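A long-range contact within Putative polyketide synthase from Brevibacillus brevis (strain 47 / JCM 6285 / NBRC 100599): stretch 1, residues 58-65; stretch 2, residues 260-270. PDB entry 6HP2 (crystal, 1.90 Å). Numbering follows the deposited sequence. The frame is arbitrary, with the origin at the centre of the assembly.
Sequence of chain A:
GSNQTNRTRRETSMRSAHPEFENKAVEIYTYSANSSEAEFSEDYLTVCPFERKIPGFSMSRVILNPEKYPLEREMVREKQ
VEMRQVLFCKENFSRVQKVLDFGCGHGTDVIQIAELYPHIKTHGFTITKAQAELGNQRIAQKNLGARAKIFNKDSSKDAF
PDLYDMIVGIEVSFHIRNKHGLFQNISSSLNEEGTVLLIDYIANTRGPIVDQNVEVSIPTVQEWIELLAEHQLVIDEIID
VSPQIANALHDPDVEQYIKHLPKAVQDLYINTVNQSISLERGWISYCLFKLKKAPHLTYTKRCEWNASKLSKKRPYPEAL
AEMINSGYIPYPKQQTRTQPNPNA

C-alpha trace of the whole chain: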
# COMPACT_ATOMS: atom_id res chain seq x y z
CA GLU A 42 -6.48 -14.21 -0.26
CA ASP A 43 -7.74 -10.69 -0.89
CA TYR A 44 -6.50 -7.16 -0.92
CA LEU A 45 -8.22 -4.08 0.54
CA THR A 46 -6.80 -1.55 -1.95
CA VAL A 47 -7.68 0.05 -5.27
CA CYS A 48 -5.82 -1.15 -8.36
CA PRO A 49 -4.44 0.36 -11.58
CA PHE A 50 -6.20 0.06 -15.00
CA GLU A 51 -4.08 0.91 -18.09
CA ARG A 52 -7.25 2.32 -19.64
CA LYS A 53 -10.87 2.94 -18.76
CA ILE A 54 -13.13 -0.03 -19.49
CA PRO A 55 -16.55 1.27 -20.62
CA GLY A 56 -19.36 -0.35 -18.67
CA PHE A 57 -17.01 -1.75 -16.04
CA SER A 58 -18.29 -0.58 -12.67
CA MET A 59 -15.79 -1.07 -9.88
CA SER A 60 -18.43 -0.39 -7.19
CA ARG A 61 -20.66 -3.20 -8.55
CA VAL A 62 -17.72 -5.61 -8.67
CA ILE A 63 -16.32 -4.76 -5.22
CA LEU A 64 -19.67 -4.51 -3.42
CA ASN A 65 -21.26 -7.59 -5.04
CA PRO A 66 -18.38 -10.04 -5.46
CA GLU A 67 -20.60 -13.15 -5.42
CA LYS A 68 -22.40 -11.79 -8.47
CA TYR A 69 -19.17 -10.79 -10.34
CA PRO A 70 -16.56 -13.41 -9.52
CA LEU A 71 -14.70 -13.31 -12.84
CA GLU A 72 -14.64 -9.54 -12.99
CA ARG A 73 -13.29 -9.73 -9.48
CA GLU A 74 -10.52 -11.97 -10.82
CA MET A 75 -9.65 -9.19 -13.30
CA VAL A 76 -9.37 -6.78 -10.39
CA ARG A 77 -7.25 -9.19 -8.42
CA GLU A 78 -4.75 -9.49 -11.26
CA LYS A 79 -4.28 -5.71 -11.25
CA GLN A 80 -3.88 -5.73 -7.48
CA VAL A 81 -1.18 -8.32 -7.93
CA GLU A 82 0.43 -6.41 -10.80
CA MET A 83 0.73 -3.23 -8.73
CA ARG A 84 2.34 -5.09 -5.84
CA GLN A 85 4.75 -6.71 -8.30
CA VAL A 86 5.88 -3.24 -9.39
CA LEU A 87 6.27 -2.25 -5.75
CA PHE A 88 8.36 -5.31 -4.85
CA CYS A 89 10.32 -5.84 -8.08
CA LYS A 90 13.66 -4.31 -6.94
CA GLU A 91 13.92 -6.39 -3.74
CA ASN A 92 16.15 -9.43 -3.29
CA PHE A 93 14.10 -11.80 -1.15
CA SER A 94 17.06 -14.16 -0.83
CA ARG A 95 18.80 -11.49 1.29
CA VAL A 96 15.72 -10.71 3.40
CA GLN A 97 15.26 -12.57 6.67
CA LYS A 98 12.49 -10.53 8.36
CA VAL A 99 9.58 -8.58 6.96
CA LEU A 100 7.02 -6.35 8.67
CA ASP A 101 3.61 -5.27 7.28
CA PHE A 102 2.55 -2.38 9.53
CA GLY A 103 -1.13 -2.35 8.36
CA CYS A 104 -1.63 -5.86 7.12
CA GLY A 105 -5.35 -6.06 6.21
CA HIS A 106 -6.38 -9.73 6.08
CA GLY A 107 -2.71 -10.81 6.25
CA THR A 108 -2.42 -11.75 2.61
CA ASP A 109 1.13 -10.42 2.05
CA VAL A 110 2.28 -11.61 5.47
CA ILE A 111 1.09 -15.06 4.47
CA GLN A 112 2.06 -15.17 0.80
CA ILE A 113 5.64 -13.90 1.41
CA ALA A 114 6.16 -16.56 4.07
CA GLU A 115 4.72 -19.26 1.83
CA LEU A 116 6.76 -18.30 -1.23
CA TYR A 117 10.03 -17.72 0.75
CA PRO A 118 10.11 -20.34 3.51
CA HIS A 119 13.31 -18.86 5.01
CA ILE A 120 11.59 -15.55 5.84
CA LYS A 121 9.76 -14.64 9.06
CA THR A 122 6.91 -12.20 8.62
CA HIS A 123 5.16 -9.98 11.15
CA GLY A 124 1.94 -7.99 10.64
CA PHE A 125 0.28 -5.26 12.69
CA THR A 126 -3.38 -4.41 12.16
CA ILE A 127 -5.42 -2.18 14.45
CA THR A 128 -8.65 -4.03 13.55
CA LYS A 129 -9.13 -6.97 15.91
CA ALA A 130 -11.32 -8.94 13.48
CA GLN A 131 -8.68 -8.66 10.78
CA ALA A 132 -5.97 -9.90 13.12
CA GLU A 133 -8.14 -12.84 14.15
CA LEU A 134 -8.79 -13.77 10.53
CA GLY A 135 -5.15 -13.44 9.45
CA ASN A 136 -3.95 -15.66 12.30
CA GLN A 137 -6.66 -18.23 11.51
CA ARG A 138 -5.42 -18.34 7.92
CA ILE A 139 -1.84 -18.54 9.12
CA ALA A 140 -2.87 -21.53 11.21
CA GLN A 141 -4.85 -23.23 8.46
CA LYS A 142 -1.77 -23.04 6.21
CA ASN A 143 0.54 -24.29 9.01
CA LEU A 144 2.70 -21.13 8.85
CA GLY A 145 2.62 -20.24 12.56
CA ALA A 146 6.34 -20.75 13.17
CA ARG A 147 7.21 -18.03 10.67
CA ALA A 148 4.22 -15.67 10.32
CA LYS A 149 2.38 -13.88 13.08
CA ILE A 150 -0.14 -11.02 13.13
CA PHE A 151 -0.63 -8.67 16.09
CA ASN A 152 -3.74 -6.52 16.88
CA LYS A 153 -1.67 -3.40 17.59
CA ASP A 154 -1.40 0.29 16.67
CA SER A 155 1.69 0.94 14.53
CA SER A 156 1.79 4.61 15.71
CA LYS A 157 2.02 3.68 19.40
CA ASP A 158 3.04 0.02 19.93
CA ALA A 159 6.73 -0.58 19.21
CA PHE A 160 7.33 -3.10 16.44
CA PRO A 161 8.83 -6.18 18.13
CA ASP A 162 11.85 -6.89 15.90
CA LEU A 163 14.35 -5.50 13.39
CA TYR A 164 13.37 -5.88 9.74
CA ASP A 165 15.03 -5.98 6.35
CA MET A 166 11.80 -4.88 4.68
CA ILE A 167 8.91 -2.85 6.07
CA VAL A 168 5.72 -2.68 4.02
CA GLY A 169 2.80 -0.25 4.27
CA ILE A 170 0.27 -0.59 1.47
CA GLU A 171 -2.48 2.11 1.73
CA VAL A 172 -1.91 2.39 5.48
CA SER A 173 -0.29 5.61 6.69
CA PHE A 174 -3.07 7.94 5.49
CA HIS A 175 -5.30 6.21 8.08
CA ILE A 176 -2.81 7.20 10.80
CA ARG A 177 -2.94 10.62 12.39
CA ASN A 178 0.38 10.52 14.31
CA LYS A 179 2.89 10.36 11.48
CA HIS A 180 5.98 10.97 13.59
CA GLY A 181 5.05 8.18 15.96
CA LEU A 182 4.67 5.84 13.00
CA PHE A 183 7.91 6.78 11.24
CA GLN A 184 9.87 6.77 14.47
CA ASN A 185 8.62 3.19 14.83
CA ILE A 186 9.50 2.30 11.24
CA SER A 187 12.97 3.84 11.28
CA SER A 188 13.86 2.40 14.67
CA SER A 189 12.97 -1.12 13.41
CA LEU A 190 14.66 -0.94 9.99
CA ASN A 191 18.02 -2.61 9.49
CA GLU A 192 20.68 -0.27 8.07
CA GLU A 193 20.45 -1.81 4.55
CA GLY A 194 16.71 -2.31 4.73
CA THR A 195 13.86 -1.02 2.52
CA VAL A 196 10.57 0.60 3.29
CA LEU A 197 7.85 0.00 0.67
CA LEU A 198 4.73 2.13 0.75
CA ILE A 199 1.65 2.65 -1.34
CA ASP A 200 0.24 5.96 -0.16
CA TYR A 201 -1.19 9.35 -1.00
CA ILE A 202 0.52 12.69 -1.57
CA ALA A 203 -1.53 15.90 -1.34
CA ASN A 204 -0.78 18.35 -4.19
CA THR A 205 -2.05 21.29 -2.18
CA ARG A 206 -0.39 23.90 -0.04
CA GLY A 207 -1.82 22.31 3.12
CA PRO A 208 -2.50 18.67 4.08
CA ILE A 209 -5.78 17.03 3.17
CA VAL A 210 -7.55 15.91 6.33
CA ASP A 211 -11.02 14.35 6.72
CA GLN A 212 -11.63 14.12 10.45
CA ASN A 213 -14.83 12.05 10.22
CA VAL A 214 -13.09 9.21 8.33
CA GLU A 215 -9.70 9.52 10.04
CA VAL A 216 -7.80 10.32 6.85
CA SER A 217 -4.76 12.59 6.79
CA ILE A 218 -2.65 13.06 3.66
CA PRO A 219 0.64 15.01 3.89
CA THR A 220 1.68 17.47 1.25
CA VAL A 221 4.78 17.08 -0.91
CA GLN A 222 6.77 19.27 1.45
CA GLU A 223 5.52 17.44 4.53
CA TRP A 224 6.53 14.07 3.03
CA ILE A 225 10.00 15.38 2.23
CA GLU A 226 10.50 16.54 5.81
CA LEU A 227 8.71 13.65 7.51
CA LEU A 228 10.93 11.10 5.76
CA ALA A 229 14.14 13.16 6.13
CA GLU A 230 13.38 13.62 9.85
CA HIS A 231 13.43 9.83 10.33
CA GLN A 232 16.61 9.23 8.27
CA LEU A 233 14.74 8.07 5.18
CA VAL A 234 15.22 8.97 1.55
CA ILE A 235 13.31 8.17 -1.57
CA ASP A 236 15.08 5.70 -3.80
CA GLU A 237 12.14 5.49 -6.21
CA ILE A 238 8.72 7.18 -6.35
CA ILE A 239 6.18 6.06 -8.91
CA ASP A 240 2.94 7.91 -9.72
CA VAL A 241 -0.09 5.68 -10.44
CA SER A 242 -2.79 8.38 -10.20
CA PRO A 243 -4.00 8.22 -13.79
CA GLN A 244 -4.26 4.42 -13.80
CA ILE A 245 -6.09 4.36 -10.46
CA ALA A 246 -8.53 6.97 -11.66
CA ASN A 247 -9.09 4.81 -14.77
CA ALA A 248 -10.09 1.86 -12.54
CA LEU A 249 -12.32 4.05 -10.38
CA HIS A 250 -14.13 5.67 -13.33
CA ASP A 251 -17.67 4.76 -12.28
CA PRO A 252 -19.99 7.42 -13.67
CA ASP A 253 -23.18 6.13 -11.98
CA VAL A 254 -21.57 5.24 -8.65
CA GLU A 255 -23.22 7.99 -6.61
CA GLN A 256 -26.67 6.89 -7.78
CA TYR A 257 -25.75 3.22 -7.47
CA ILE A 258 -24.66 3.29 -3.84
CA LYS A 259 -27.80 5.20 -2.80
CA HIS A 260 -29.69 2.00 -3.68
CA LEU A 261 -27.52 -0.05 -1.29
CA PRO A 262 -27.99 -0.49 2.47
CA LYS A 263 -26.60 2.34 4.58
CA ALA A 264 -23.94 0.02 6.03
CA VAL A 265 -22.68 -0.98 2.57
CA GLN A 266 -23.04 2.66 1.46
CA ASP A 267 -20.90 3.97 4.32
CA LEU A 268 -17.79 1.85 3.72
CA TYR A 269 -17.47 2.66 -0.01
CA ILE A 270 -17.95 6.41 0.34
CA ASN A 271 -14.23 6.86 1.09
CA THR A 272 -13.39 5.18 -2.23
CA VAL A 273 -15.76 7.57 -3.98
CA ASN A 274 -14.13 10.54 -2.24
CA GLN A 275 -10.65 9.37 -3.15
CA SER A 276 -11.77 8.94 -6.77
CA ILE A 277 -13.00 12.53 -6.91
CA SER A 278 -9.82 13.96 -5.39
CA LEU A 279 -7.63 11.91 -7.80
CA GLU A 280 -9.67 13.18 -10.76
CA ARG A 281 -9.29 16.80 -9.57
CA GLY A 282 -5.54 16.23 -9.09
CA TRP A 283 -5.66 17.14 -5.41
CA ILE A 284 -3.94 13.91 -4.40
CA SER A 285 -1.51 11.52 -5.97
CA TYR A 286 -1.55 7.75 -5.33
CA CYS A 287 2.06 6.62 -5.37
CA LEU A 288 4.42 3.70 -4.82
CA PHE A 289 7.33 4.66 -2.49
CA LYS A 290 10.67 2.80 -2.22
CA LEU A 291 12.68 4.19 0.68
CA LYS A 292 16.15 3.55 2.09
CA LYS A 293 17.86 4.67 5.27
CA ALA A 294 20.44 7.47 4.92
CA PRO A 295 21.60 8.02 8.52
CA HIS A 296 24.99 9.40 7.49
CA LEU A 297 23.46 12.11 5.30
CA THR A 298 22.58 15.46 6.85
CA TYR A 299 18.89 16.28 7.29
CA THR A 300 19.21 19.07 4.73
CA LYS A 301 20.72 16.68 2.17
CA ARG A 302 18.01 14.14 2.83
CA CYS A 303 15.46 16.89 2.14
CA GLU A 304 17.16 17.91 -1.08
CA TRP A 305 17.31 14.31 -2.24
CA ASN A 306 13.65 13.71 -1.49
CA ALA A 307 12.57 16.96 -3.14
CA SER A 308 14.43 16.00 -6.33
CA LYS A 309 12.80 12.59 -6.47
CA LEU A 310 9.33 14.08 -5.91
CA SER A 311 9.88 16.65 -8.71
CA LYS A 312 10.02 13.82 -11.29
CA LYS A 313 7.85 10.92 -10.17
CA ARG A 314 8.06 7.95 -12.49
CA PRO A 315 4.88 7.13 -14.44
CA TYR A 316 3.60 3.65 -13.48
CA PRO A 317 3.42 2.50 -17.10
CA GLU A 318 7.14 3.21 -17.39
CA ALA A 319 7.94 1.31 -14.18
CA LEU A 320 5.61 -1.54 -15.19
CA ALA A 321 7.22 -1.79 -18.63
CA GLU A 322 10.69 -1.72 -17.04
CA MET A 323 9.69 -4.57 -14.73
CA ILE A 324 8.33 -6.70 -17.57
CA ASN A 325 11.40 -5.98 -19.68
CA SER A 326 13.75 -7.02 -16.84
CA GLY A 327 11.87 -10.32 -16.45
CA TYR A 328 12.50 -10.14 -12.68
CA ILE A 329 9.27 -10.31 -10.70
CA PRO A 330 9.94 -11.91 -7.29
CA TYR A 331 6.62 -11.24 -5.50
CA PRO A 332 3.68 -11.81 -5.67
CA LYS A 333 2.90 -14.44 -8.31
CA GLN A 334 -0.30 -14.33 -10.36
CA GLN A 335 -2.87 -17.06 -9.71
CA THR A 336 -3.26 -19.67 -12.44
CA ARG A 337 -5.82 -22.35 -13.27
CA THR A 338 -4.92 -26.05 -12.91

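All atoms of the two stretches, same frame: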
# COMPACT_ATOMS: atom_id res chain seq x y z
N SER A 58 -17.97 -1.34 -13.86
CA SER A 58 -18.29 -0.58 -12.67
C SER A 58 -17.60 -1.22 -11.49
O SER A 58 -18.01 -2.30 -11.03
CB SER A 58 -19.80 -0.54 -12.43
OG SER A 58 -20.08 -0.06 -11.14
N MET A 59 -16.56 -0.55 -10.99
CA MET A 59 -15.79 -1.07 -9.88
C MET A 59 -16.67 -1.23 -8.65
O MET A 59 -16.50 -2.19 -7.91
CB MET A 59 -14.61 -0.16 -9.56
CG MET A 59 -13.71 -0.69 -8.45
SD MET A 59 -12.86 -2.21 -9.00
CE MET A 59 -11.65 -1.50 -10.12
N SER A 60 -17.60 -0.29 -8.39
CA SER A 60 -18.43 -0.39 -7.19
C SER A 60 -19.30 -1.65 -7.24
O SER A 60 -19.52 -2.30 -6.22
CB SER A 60 -19.30 0.87 -7.03
OG SER A 60 -20.09 1.08 -8.18
N ARG A 61 -19.87 -1.97 -8.41
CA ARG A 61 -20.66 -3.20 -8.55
C ARG A 61 -19.81 -4.43 -8.27
O ARG A 61 -20.21 -5.33 -7.52
CB ARG A 61 -21.24 -3.27 -9.93
CG ARG A 61 -22.49 -2.39 -10.10
CD ARG A 61 -23.02 -2.41 -11.52
NE ARG A 61 -24.18 -1.54 -11.67
CZ ARG A 61 -24.12 -0.21 -11.75
NH1 ARG A 61 -22.95 0.42 -11.68
NH2 ARG A 61 -25.23 0.50 -11.89
N VAL A 62 -18.59 -4.45 -8.80
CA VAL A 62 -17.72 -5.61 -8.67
C VAL A 62 -17.24 -5.79 -7.23
O VAL A 62 -17.18 -6.92 -6.73
CB VAL A 62 -16.53 -5.48 -9.63
CG1 VAL A 62 -15.57 -6.60 -9.38
CG2 VAL A 62 -17.05 -5.50 -11.06
N ILE A 63 -16.85 -4.69 -6.57
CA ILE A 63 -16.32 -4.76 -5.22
C ILE A 63 -17.43 -5.04 -4.22
O ILE A 63 -17.24 -5.79 -3.26
CB ILE A 63 -15.57 -3.47 -4.86
CG1 ILE A 63 -14.32 -3.31 -5.72
CG2 ILE A 63 -15.24 -3.49 -3.39
CD1 ILE A 63 -13.34 -4.47 -5.62
N LEU A 64 -18.59 -4.43 -4.40
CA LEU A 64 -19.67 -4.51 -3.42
C LEU A 64 -20.59 -5.70 -3.64
O LEU A 64 -21.45 -5.97 -2.79
CB LEU A 64 -20.51 -3.22 -3.43
CG LEU A 64 -19.78 -1.93 -3.03
CD1 LEU A 64 -20.79 -0.72 -3.06
CD2 LEU A 64 -19.12 -2.06 -1.65
N ASN A 65 -20.44 -6.42 -4.75
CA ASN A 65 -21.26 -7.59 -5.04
C ASN A 65 -20.38 -8.68 -5.64
O ASN A 65 -20.59 -9.12 -6.77
CB ASN A 65 -22.41 -7.22 -5.98
CG ASN A 65 -23.57 -8.17 -5.87
OD1 ASN A 65 -23.46 -9.25 -5.28
ND2 ASN A 65 -24.70 -7.79 -6.46
N HIS A 260 -28.77 3.12 -3.66
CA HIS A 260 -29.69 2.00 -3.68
C HIS A 260 -29.14 0.78 -2.96
O HIS A 260 -29.61 -0.34 -3.18
CB HIS A 260 -30.03 1.63 -5.12
CG HIS A 260 -30.85 2.67 -5.82
ND1 HIS A 260 -30.29 3.79 -6.41
CD2 HIS A 260 -32.19 2.77 -6.02
CE1 HIS A 260 -31.25 4.52 -6.95
NE2 HIS A 260 -32.41 3.93 -6.73
N LEU A 261 -28.13 0.98 -2.11
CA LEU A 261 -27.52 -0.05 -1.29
C LEU A 261 -27.77 0.26 0.18
O LEU A 261 -27.98 1.43 0.54
CB LEU A 261 -26.00 -0.15 -1.51
CG LEU A 261 -25.57 -0.39 -2.95
CD1 LEU A 261 -24.04 -0.45 -3.03
CD2 LEU A 261 -26.22 -1.66 -3.47
N PRO A 262 -27.76 -0.75 1.05
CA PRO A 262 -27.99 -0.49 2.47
C PRO A 262 -27.01 0.56 2.97
O PRO A 262 -25.85 0.62 2.55
CB PRO A 262 -27.75 -1.86 3.13
CG PRO A 262 -28.06 -2.85 2.05
CD PRO A 262 -27.67 -2.19 0.74
N LYS A 263 -27.47 1.33 3.96
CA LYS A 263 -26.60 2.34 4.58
C LYS A 263 -25.23 1.76 4.93
O LYS A 263 -24.20 2.32 4.57
CB LYS A 263 -27.28 2.91 5.82
CG LYS A 263 -26.58 4.09 6.44
CD LYS A 263 -26.47 5.24 5.45
CE LYS A 263 -26.00 6.52 6.13
NZ LYS A 263 -25.67 7.57 5.12
N ALA A 264 -25.21 0.62 5.63
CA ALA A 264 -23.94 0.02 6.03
C ALA A 264 -23.00 -0.11 4.84
O ALA A 264 -21.90 0.44 4.83
CB ALA A 264 -24.17 -1.33 6.68
N VAL A 265 -23.45 -0.84 3.80
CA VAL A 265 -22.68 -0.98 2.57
C VAL A 265 -22.31 0.38 2.00
O VAL A 265 -21.18 0.60 1.53
CB VAL A 265 -23.48 -1.82 1.55
CG1 VAL A 265 -22.77 -1.80 0.17
CG2 VAL A 265 -23.67 -3.20 2.03
N GLN A 266 -23.26 1.33 2.03
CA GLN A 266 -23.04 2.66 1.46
C GLN A 266 -21.95 3.42 2.22
O GLN A 266 -21.22 4.21 1.62
CB GLN A 266 -24.36 3.43 1.48
CG GLN A 266 -24.39 4.74 0.79
CD GLN A 266 -25.78 5.35 0.77
OE1 GLN A 266 -26.78 4.67 1.00
NE2 GLN A 266 -25.85 6.65 0.47
N ASP A 267 -21.82 3.18 3.52
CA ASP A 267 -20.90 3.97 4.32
C ASP A 267 -19.45 3.59 4.08
O ASP A 267 -18.57 4.45 4.10
CB ASP A 267 -21.24 3.82 5.81
CG ASP A 267 -22.47 4.60 6.21
OD1 ASP A 267 -22.74 5.65 5.58
OD2 ASP A 267 -23.18 4.16 7.15
N LEU A 268 -19.17 2.30 3.85
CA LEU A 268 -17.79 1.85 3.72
C LEU A 268 -17.18 2.22 2.37
O LEU A 268 -15.95 2.41 2.29
CB LEU A 268 -17.70 0.34 3.93
CG LEU A 268 -18.43 -0.61 2.98
CD1 LEU A 268 -17.72 -0.74 1.68
CD2 LEU A 268 -18.63 -2.01 3.64
N TYR A 269 -17.99 2.35 1.32
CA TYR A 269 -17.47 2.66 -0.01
C TYR A 269 -17.36 4.16 -0.27
O TYR A 269 -16.73 4.57 -1.27
CB TYR A 269 -18.35 2.03 -1.10
CG TYR A 269 -17.63 1.86 -2.41
CD1 TYR A 269 -16.72 0.85 -2.60
CD2 TYR A 269 -17.84 2.73 -3.45
CE1 TYR A 269 -16.01 0.72 -3.79
CE2 TYR A 269 -17.15 2.62 -4.62
CZ TYR A 269 -16.25 1.56 -4.80
OH TYR A 269 -15.56 1.41 -5.97
N ILE A 270 -17.90 4.99 0.62
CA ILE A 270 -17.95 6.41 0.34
C ILE A 270 -16.54 6.98 0.31
O ILE A 270 -16.28 7.96 -0.40
CB ILE A 270 -18.82 7.14 1.38
CG1 ILE A 270 -19.05 8.60 0.96
CG2 ILE A 270 -18.16 7.11 2.76
CD1 ILE A 270 -19.76 8.77 -0.36

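Two helices far apart in sequence can be held against each other by very few side chains, provided that each side supplies one residue large enough to reach several partners. The contact between residues 58-65 and 260-270 of this putative polyketide synthase is a compact example. Its centre is Leu64, which points toward the second stretch near the C-terminal end of its own helix; its branched end packs against four neighbours. CD1 of Leu64 lies 3.3 Å from CD1 of Leu261, a tight apolar approach, and 3.9 Å from CG1 of Val265. CD2 of Leu64 meets CD1 of Leu268 at 3.8 Å and CD1 of Tyr269 at 3.9 Å. Leu261 precedes the second helix, whereas Val265 and Leu268 lie about one turn apart in it, so a single leucine touches both the approach to that helix and the helix itself.

The reciprocal element is Tyr269. Its side chain, with chi1 in the t well, fits as a knob into a hole formed by Met59, Ser60, Ile63 and Leu64. These positions are spaced as neighbouring turns of a helix require, and the ring is received obliquely by Ile63, Leu64 and Ser60. CE1 of Tyr269 is 4.3 Å from CG2 of Ile63, a looser contact, while CE2 of Tyr269 comes within 3.7 Å of CB of Ser60. Leu64 and Tyr269 thus account for most of the 303 Å² buried between the stretches. The helix axes approach no closer than 11.8 Å and their directions differ by 119°; long side chains bridge this gap.

Farther out, the tyrosine hydroxyl reaches the first turn of the opposing helix. OH of Tyr269 lies 3.7 Å from CG of Met59 and 3.6 Å from the backbone N of Ser60, yet no hydrogen bond crosses between the stretches. The association rests on packing, and polar groups bond within their own stretch or elsewhere in the structure. Ser58 caps the first helix: its OG accepts a weak bond from N of Arg61 at 3.3 Å. The same OG accepts a second weak bond, from NH1 of Arg61 at 3.0 Å, so the arginine side chain, with chi2 and chi3 both t, brings its guanidinium group to the capping serine; its CA-to-CB bond points away from the partner stretch, and it takes no part in the contact. In the second helix, NZ of Lys263 and OD1 of Asp267 form a salt bridge at 3.5 Å, one turn apart and clear of the contact, although Asp267 is poorly ordered.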